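Local coordinates for protein endoglucanase family 5 (Clostridium acetobutylicum ATCC 824, PDB 6PZ7) that probably hydrolyses internal beta-1,4 glycosidic bonds of cellulose and related plant polysaccharides as a broad-specificity endoglucanase of glycoside hydrolase family 5, at residues A[6-9]-A[10-13]; A[108-111]-A[112-115]; A[116-119]-A[120-124]; A[147-150]-A[151-154]. All coordinates share one frame; numbering follows the deposited sequence. Where two conformers were deposited one is given.

Contact 1: A[6-9]-A[10-13]; sequences DMTS and QQIV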
loop_
_atom_site.group_PDB
_atom_site.type_symbol
_atom_site.label_atom_id
_atom_site.label_comp_id
_atom_site.label_asym_id
_atom_site.label_seq_id
_atom_site.Cartn_x
_atom_site.Cartn_y
_atom_site.Cartn_z
ATOM N N ASP A 6 5.566 10.919 20.888
ATOM C CA ASP A 6 5.972 12.259 20.484
ATOM C C ASP A 6 6.456 12.297 19.013
ATOM O O ASP A 6 6.766 13.374 18.495
ATOM C CB ASP A 6 7.093 12.741 21.411
ATOM C CG ASP A 6 7.154 14.267 21.534
ATOM O OD1 ASP A 6 7.153 14.791 22.684
ATOM O OD2 ASP A 6 7.196 14.944 20.485
ATOM N N MET A 7 6.512 11.141 18.366
ATOM C CA MET A 7 7.102 11.098 17.035
ATOM C C MET A 7 6.216 11.819 16.022
ATOM O O MET A 7 4.991 11.850 16.120
ATOM C CB MET A 7 7.365 9.659 16.600
ATOM C CG MET A 7 8.671 9.081 17.183
ATOM S SD MET A 7 8.884 7.322 16.860
ATOM C CE MET A 7 9.489 7.335 15.172
ATOM N N THR A 8 6.862 12.431 15.054
ATOM C CA THR A 8 6.168 13.048 13.949
ATOM C C THR A 8 5.933 12.027 12.843
ATOM O O THR A 8 6.547 10.959 12.798
ATOM C CB THR A 8 6.964 14.195 13.351
ATOM O OG1 THR A 8 8.131 13.634 12.720
ATOM C CG2 THR A 8 7.299 15.229 14.406
ATOM N N SER A 9 5.047 12.388 11.907
ATOM C CA SER A 9 4.791 11.538 10.751
ATOM C C SER A 9 6.068 11.275 9.971
ATOM O O SER A 9 6.317 10.147 9.545
ATOM C CB SER A 9 3.714 12.156 9.852
ATOM O OG SER A 9 2.433 12.074 10.448
ATOM N N GLN A 10 6.905 12.293 9.785
ATOM C CA GLN A 10 8.116 12.077 8.995
ATOM C C GLN A 10 9.074 11.145 9.727
ATOM O O GLN A 10 9.740 10.302 9.116
ATOM C CB GLN A 10 8.792 13.407 8.635
ATOM C CG GLN A 10 10.030 13.256 7.738
ATOM C CD GLN A 10 9.712 12.669 6.362
ATOM O OE1 GLN A 10 8.854 13.204 5.638
ATOM N NE2 GLN A 10 10.401 11.602 5.988
ATOM N N GLN A 11 9.159 11.272 11.056
ATOM C CA GLN A 11 9.972 10.337 11.838
ATOM C C GLN A 11 9.462 8.904 11.702
ATOM O O GLN A 11 10.254 7.954 11.561
ATOM C CB GLN A 11 10.009 10.769 13.301
ATOM C CG GLN A 11 10.900 11.996 13.513
ATOM C CD GLN A 11 10.813 12.493 14.950
ATOM O OE1 GLN A 11 9.727 12.515 15.567
ATOM N NE2 GLN A 11 11.911 12.930 15.493
ATOM N N ILE A 12 8.137 8.732 11.674
ATOM C CA ILE A 12 7.550 7.409 11.458
ATOM C C ILE A 12 7.951 6.879 10.089
ATOM O O ILE A 12 8.373 5.722 9.945
ATOM C CB ILE A 12 6.011 7.462 11.615
ATOM C CG1 ILE A 12 5.600 7.682 13.068
ATOM C CG2 ILE A 12 5.344 6.199 11.076
ATOM C CD1 ILE A 12 5.784 6.487 13.996
ATOM N N VAL A 13 7.766 7.691 9.039
ATOM C CA VAL A 13 8.112 7.246 7.689
ATOM C C VAL A 13 9.578 6.832 7.612
ATOM O O VAL A 13 9.921 5.797 7.033
ATOM C CB VAL A 13 7.763 8.344 6.671
ATOM C CG1 VAL A 13 8.327 8.058 5.299
ATOM C CG2 VAL A 13 6.234 8.459 6.561
#
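Thr8 and Gln11 form a capping box at the start of helix 9-16, their side chains crossing at an angle so that each serves the other's backbone N-H. Thr8 is the N-cap: its OG1 accepts from Gln11 N at 3.1 Å, replacing a carbonyl that the first turn of a helix lacks. In return Gln11 OE1 takes the N-H of Thr8 N at 2.9 Å. That bond is nearly straight, 167° at the hydrogen, and lies in the plane of the amide on a lone pair. With Gln11 CG anti to the carbonyl carbon (chi1 -74°), CG lies 3.3 Å from Thr8 OG1, and the extended chain carries OE1 on to Thr8 N. Glutamine suits the place, being long enough to bring a neutral acceptor to the N-cap. Ordinary helical bonds follow, Ile12 N to Thr8 O and Val13 N to Ser9 O. Ser9 is buried against Ile217 of strand 216-221, and in one of its two conformers its OG bonds to Lys214 O. Met7 also has two conformers; in one, bent at chi3, its CE lies 4.0 Å from Ile12 CD1.

Contact 2: A[108-111]-A[112-115]; sequences IPTY and NKEA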
loop_
_atom_site.group_PDB
_atom_site.type_symbol
_atom_site.label_atom_id
_atom_site.label_comp_id
_atom_site.label_asym_id
_atom_site.label_seq_id
_atom_site.Cartn_x
_atom_site.Cartn_y
_atom_site.Cartn_z
ATOM N N ILE A 108 -17.301 3.576 -4.027
ATOM C CA ILE A 108 -17.527 4.066 -5.391
ATOM C C ILE A 108 -17.478 5.586 -5.404
ATOM O O ILE A 108 -18.427 6.224 -4.973
ATOM C CB ILE A 108 -18.829 3.531 -5.997
ATOM C CG1 ILE A 108 -18.924 2.008 -5.852
ATOM C CG2 ILE A 108 -18.898 3.958 -7.465
ATOM C CD1 ILE A 108 -20.347 1.465 -6.147
ATOM N N PRO A 109 -16.377 6.184 -5.920
ATOM C CA PRO A 109 -16.214 7.649 -5.768
ATOM C C PRO A 109 -16.915 8.452 -6.858
ATOM O O PRO A 109 -16.298 9.092 -7.725
ATOM C CB PRO A 109 -14.692 7.820 -5.781
ATOM C CG PRO A 109 -14.209 6.702 -6.635
ATOM C CD PRO A 109 -15.103 5.520 -6.229
ATOM N N THR A 110 -18.252 8.461 -6.797
ATOM C CA THR A 110 -19.081 9.384 -7.579
ATOM C C THR A 110 -20.022 10.102 -6.616
ATOM O O THR A 110 -20.358 9.580 -5.552
ATOM C CB THR A 110 -19.913 8.680 -8.674
ATOM O OG1 THR A 110 -20.868 7.833 -8.028
ATOM C CG2 THR A 110 -19.058 7.927 -9.639
ATOM N N TYR A 111 -20.516 11.279 -7.020
ATOM C CA TYR A 111 -21.489 11.970 -6.189
ATOM C C TYR A 111 -22.746 11.126 -6.016
ATOM O O TYR A 111 -23.350 11.084 -4.925
ATOM C CB TYR A 111 -21.858 13.331 -6.779
ATOM C CG TYR A 111 -20.702 14.309 -6.836
ATOM C CD1 TYR A 111 -19.896 14.564 -5.714
ATOM C CD2 TYR A 111 -20.383 14.980 -8.014
ATOM C CE1 TYR A 111 -18.884 15.486 -5.768
ATOM C CE2 TYR A 111 -19.345 15.871 -8.071
ATOM C CZ TYR A 111 -18.594 16.136 -6.956
ATOM O OH TYR A 111 -17.545 17.003 -7.025
ATOM N N ASN A 112 -23.129 10.396 -7.048
ATOM C CA ASN A 112 -24.336 9.591 -6.987
ATOM C C ASN A 112 -24.207 8.466 -5.960
ATOM O O ASN A 112 -25.184 8.192 -5.243
ATOM C CB ASN A 112 -24.602 9.031 -8.373
ATOM C CG ASN A 112 -25.737 8.050 -8.403
ATOM O OD1 ASN A 112 -25.524 6.871 -8.757
ATOM N ND2 ASN A 112 -26.916 8.485 -8.063
ATOM N N LYS A 113 -23.039 7.804 -5.876
ATOM C CA LYS A 113 -22.844 6.676 -4.961
ATOM C C LYS A 113 -22.256 7.086 -3.622
ATOM O O LYS A 113 -22.147 6.219 -2.719
ATOM C CB LYS A 113 -21.946 5.612 -5.585
ATOM C CG LYS A 113 -22.489 5.006 -6.881
ATOM C CD LYS A 113 -23.655 4.047 -6.719
ATOM C CE LYS A 113 -23.855 3.254 -8.020
ATOM N NZ LYS A 113 -25.118 2.446 -8.042
ATOM N N GLU A 114 -21.922 8.362 -3.441
ATOM C CA GLU A 114 -21.136 8.798 -2.289
ATOM C C GLU A 114 -21.826 8.469 -0.969
ATOM O O GLU A 114 -21.185 7.992 -0.038
ATOM C CB GLU A 114 -20.866 10.294 -2.399
ATOM C CG GLU A 114 -20.121 10.921 -1.231
ATOM C CD GLU A 114 -20.164 12.426 -1.299
ATOM O OE1 GLU A 114 -20.216 12.980 -2.429
ATOM O OE2 GLU A 114 -20.191 13.058 -0.219
ATOM N N ALA A 115 -23.115 8.778 -0.836
ATOM C CA ALA A 115 -23.767 8.620 0.471
ATOM C C ALA A 115 -23.750 7.170 0.910
ATOM O O ALA A 115 -23.472 6.875 2.085
ATOM C CB ALA A 115 -25.200 9.151 0.413
HETATM O O HOH W 1 -24.654 10.647 -2.544
#
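With chi1 at 66°, Thr110 holds OG1 between its own backbone N and carbonyl carbon, while Lys113 has CG anti to its carbonyl carbon (chi1 -60°); the two side chains thus run alongside each other, pointing the same way. This is the N-cap of helix 111-132: Thr110 OG1 accepts from Lys113 N at 3.1 Å, and Thr110 O adds only a weak bond to the same N-H. Threonine suits the position, since its short hydroxyl reaches a first-turn amide while its methyl branch packs on Ile149. Just before the cap, Pro109 centres an inverse gamma turn closed by Thr110 N to Ile108 O. Ile108 CB and CG2 touch Lys113 CB and CG where the two chains cross, CG2 of Ile108 lying 3.8 Å from CG of Lys113, while the lysine amine leads away. Tyr111 and Glu114 lie side by side, ring and carboxylate planes 53° apart, and both polar ends look to helix 161-180, Tyr111 OH to Asp165 and Glu114 OE1 to Lys169. In this conformer of Glu114, one of two, OE1 also meets the ring edge in its plane, 3.7 Å from Tyr111 CD1.

Contact 3: A[116-119]-A[120-124]; sequences ASTD and ELTKV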
loop_
_atom_site.group_PDB
_atom_site.type_symbol
_atom_site.label_atom_id
_atom_site.label_comp_id
_atom_site.label_asym_id
_atom_site.label_seq_id
_atom_site.Cartn_x
_atom_site.Cartn_y
_atom_site.Cartn_z
ATOM N N ALA A 116 -24.053 6.239 0.020
ATOM C CA ALA A 116 -24.110 4.845 0.415
ATOM C C ALA A 116 -22.726 4.295 0.718
ATOM O O ALA A 116 -22.526 3.528 1.678
ATOM C CB ALA A 116 -24.771 3.996 -0.673
ATOM N N SER A 117 -21.728 4.676 -0.074
ATOM C CA SER A 117 -20.354 4.261 0.179
ATOM C C SER A 117 -19.819 4.854 1.476
ATOM O O SER A 117 -19.142 4.159 2.249
ATOM C CB SER A 117 -19.418 4.655 -0.972
ATOM O OG SER A 117 -19.620 3.861 -2.135
ATOM N N THR A 118 -20.133 6.117 1.758
ATOM C CA THR A 118 -19.718 6.751 3.002
ATOM C C THR A 118 -20.298 6.028 4.203
ATOM O O THR A 118 -19.607 5.771 5.216
ATOM C CB THR A 118 -20.153 8.211 3.002
ATOM O OG1 THR A 118 -19.426 8.897 1.973
ATOM C CG2 THR A 118 -19.923 8.905 4.355
ATOM N N ASP A 119 -21.563 5.673 4.116
ATOM C CA ASP A 119 -22.199 4.973 5.219
ATOM C C ASP A 119 -21.520 3.630 5.446
ATOM O O ASP A 119 -21.215 3.256 6.582
ATOM C CB ASP A 119 -23.687 4.799 4.924
ATOM C CG ASP A 119 -24.372 4.034 6.002
ATOM O OD1 ASP A 119 -24.530 4.600 7.100
ATOM O OD2 ASP A 119 -24.702 2.873 5.768
ATOM N N GLU A 120 -21.313 2.852 4.394
ATOM C CA GLU A 120 -20.701 1.538 4.569
ATOM C C GLU A 120 -19.264 1.676 5.075
ATOM O O GLU A 120 -18.820 0.898 5.926
ATOM C CB GLU A 120 -20.784 0.719 3.272
ATOM C CG GLU A 120 -20.316 -0.683 3.536
ATOM C CD GLU A 120 -20.567 -1.684 2.406
ATOM O OE1 GLU A 120 -21.242 -1.346 1.415
ATOM O OE2 GLU A 120 -20.043 -2.836 2.567
ATOM N N LEU A 121 -18.511 2.654 4.580
ATOM C CA LEU A 121 -17.149 2.864 5.042
ATOM C C LEU A 121 -17.128 3.159 6.517
ATOM O O LEU A 121 -16.243 2.676 7.228
ATOM C CB LEU A 121 -16.562 4.057 4.305
ATOM C CG LEU A 121 -15.768 3.794 3.052
ATOM C CD1 LEU A 121 -15.408 5.131 2.384
ATOM C CD2 LEU A 121 -14.498 2.947 3.351
ATOM N N THR A 122 -18.078 3.943 7.007
ATOM C CA THR A 122 -18.158 4.224 8.432
ATOM C C THR A 122 -18.347 2.930 9.215
ATOM O O THR A 122 -17.650 2.686 10.210
ATOM C CB THR A 122 -19.308 5.202 8.725
ATOM O OG1 THR A 122 -19.133 6.410 7.983
ATOM C CG2 THR A 122 -19.369 5.541 10.177
ATOM N N LYS A 123 -19.301 2.096 8.794
ATOM C CA LYS A 123 -19.566 0.863 9.531
ATOM C C LYS A 123 -18.381 -0.091 9.480
ATOM O O LYS A 123 -18.024 -0.731 10.476
ATOM C CB LYS A 123 -20.808 0.158 8.961
ATOM C CG LYS A 123 -22.124 0.534 9.612
ATOM C CD LYS A 123 -22.574 1.981 9.296
ATOM C CE LYS A 123 -24.001 2.263 9.847
ATOM N NZ LYS A 123 -24.393 3.646 9.557
ATOM N N VAL A 124 -17.772 -0.224 8.308
ATOM C CA VAL A 124 -16.674 -1.178 8.115
ATOM C C VAL A 124 -15.402 -0.714 8.830
ATOM O O VAL A 124 -14.828 -1.469 9.614
ATOM C CB VAL A 124 -16.448 -1.455 6.614
ATOM C CG1 VAL A 124 -15.183 -2.237 6.380
ATOM C CG2 VAL A 124 -17.645 -2.181 6.031
#
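Asp119 and Lys123 are joined by an i to i+4 salt bridge on one turn of helix 111-132, with Lys123 NZ, in one of the lysine's two conformers, 2.6 Å from Asp119 OD1. The ammonium group meets that oxygen on its syn side, 26° out of the carboxylate plane. Lysine has the length to double back: a bend at chi2 (70°) carries the chain across Asp119, with Lys123 CD 3.3 Å from Asp119 O, before the amine arrives at the acid. A turn's spacing also links Thr118 and Thr122. Thr118 O accepts both Thr122 N at 3.0 Å and Thr122 OG1 at 2.9 Å, from opposite faces of its carbonyl plane, the hydroxyl doubling the backbone bond as threonine commonly does in helices. Behind these side chains stands the backbone spiral, with Glu120 N bonded to Ala116 O and Leu121 N to Ser117 O. Ser117, small enough for a buried site, turns its OG to Trp106 O in the preceding loop. Asp119 and Glu120 touch Tyr72 in another loop. Thr118 and Thr122 pack against Thr173 of helix 161-180, and the helix itself links strands 95-99 and 139-142 in a beta-alpha-beta unit of the barrel.

Contact 4: A[147-150]-A[151-154]; sequences PRIV and GSPE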
loop_
_atom_site.group_PDB
_atom_site.type_symbol
_atom_site.label_atom_id
_atom_site.label_comp_id
_atom_site.label_asym_id
_atom_site.label_seq_id
_atom_site.Cartn_x
_atom_site.Cartn_y
_atom_site.Cartn_z
ATOM N N PRO A 147 -8.503 3.754 -4.742
ATOM C CA PRO A 147 -9.929 4.042 -4.945
ATOM C C PRO A 147 -10.128 4.726 -6.286
ATOM O O PRO A 147 -9.432 5.679 -6.629
ATOM C CB PRO A 147 -10.270 4.979 -3.776
ATOM C CG PRO A 147 -8.957 5.654 -3.406
ATOM C CD PRO A 147 -7.917 4.535 -3.626
ATOM N N ARG A 148 -11.103 4.258 -7.049
ATOM C CA ARG A 148 -11.233 4.661 -8.442
ATOM C C ARG A 148 -12.533 4.124 -9.009
ATOM O O ARG A 148 -13.245 3.353 -8.353
ATOM C CB ARG A 148 -10.049 4.133 -9.243
ATOM C CG ARG A 148 -10.049 2.609 -9.420
ATOM C CD ARG A 148 -8.700 2.092 -9.889
ATOM N NE ARG A 148 -8.723 0.682 -10.236
ATOM C CZ ARG A 148 -8.658 -0.299 -9.368
ATOM N NH1 ARG A 148 -8.518 -0.093 -8.085
ATOM N NH2 ARG A 148 -8.747 -1.560 -9.812
ATOM N N ILE A 149 -12.823 4.535 -10.242
ATOM C CA ILE A 149 -13.965 4.040 -11.013
ATOM C C ILE A 149 -13.448 3.051 -12.051
ATOM O O ILE A 149 -12.851 3.439 -13.067
ATOM C CB ILE A 149 -14.767 5.180 -11.656
ATOM C CG1 ILE A 149 -15.236 6.168 -10.584
ATOM C CG2 ILE A 149 -15.940 4.600 -12.471
ATOM C CD1 ILE A 149 -16.181 5.634 -9.613
ATOM N N VAL A 150 -13.614 1.763 -11.774
ATOM C CA VAL A 150 -13.107 0.744 -12.670
ATOM C C VAL A 150 -13.856 0.831 -13.998
ATOM O O VAL A 150 -15.096 0.913 -14.048
ATOM C CB VAL A 150 -13.253 -0.647 -12.044
ATOM C CG1 VAL A 150 -12.814 -1.723 -13.026
ATOM C CG2 VAL A 150 -12.455 -0.732 -10.746
ATOM N N GLY A 151 -13.104 0.815 -15.097
ATOM C CA GLY A 151 -13.671 0.942 -16.418
ATOM C C GLY A 151 -13.839 2.356 -16.903
ATOM O O GLY A 151 -14.201 2.542 -18.075
ATOM N N SER A 152 -13.568 3.356 -16.081
ATOM C CA SER A 152 -13.694 4.687 -16.623
ATOM C C SER A 152 -12.459 5.049 -17.445
ATOM O O SER A 152 -11.361 4.500 -17.260
ATOM C CB SER A 152 -13.887 5.686 -15.515
ATOM O OG SER A 152 -12.720 5.763 -14.764
ATOM N N PRO A 153 -12.620 5.971 -18.395
ATOM C CA PRO A 153 -11.455 6.344 -19.219
ATOM C C PRO A 153 -10.292 6.866 -18.405
ATOM O O PRO A 153 -9.145 6.710 -18.817
ATOM C CB PRO A 153 -12.012 7.439 -20.151
ATOM C CG PRO A 153 -13.486 7.135 -20.253
ATOM C CD PRO A 153 -13.853 6.636 -18.854
ATOM N N GLU A 154 -10.567 7.516 -17.286
ATOM C CA GLU A 154 -9.563 8.144 -16.439
ATOM C C GLU A 154 -9.053 7.263 -15.313
ATOM O O GLU A 154 -8.293 7.743 -14.451
ATOM C CB GLU A 154 -10.076 9.480 -15.883
ATOM C CG GLU A 154 -10.496 10.506 -16.933
ATOM C CD GLU A 154 -11.924 10.365 -17.415
ATOM O OE1 GLU A 154 -12.704 9.509 -16.984
ATOM O OE2 GLU A 154 -12.302 11.198 -18.298
#
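Ile149 to Ser152 make a type II beta turn, with Gly151 at positive phi in its third place, closed by Ser152 N to Ile149 O at 3.1 Å. Glycine belongs there: at these backbone angles a beta carbon would be jammed against the carbonyl oxygen of Val150. Val150 fits the polyproline-like angles of the second position, and its side chain points away from the turn. Ser152 does more than close the turn. It was modelled in two conformers, and in the one described here its OG sits between its own backbone N and carbonyl carbon (chi1 68°), which brings the hydroxyl to Ile149 O, to which it donates at 2.9 Å. Serine fits because one carbon is the right reach for this, and Ser152 CB meanwhile lies 3.8 Å from Ile149 CG2. The rest of the isoleucine leads away from the turn and packs on Pro109, in the loop before helix 111-132. The flanks are tied down as well: Glu155 OE1 accepts from Gly151 N and Glu155 OE2 forms a salt bridge to Arg148 NE, while Tyr195 OH bonds to Ile149 N. These partners anchor the loop that follows strand 139-142 in the barrel. Ile149 O takes two donors from one residue. The hydroxyl arrives only 17° off the carbonyl plane, whereas the amide comes from above it, 42° out. The amide bond by itself closes the turn, and in this conformer the hydroxyl adds a second donor to the same oxygen.

Overall arrangement
All four contacts are local features of a closed eight-stranded beta/alpha barrel. Contacts 1 and 3 are partly buried, contact 1 lying against the strands of the barrel; contacts 2 and 4 are surface contacts. Contacts 2 and 3 share helix 111-132, the first capping its start and the second lying on its next turns, and they meet where Ile108 N probably bonds to Ser117 OG. Contact 4 touches contact 2 by apolar packing, Ile149 CD1 against Pro109 and Thr110, joining successive loops. Contact 1 stands apart, its centre about 33 Å from that of contact 4, across the chain's centre. Threonine caps recur in contacts 1 and 2, but only the former is a capping box; contact 3 adds a salt bridge and a threonine hydroxyl bond to the helix backbone, and contact 4 depends on a glycine turn.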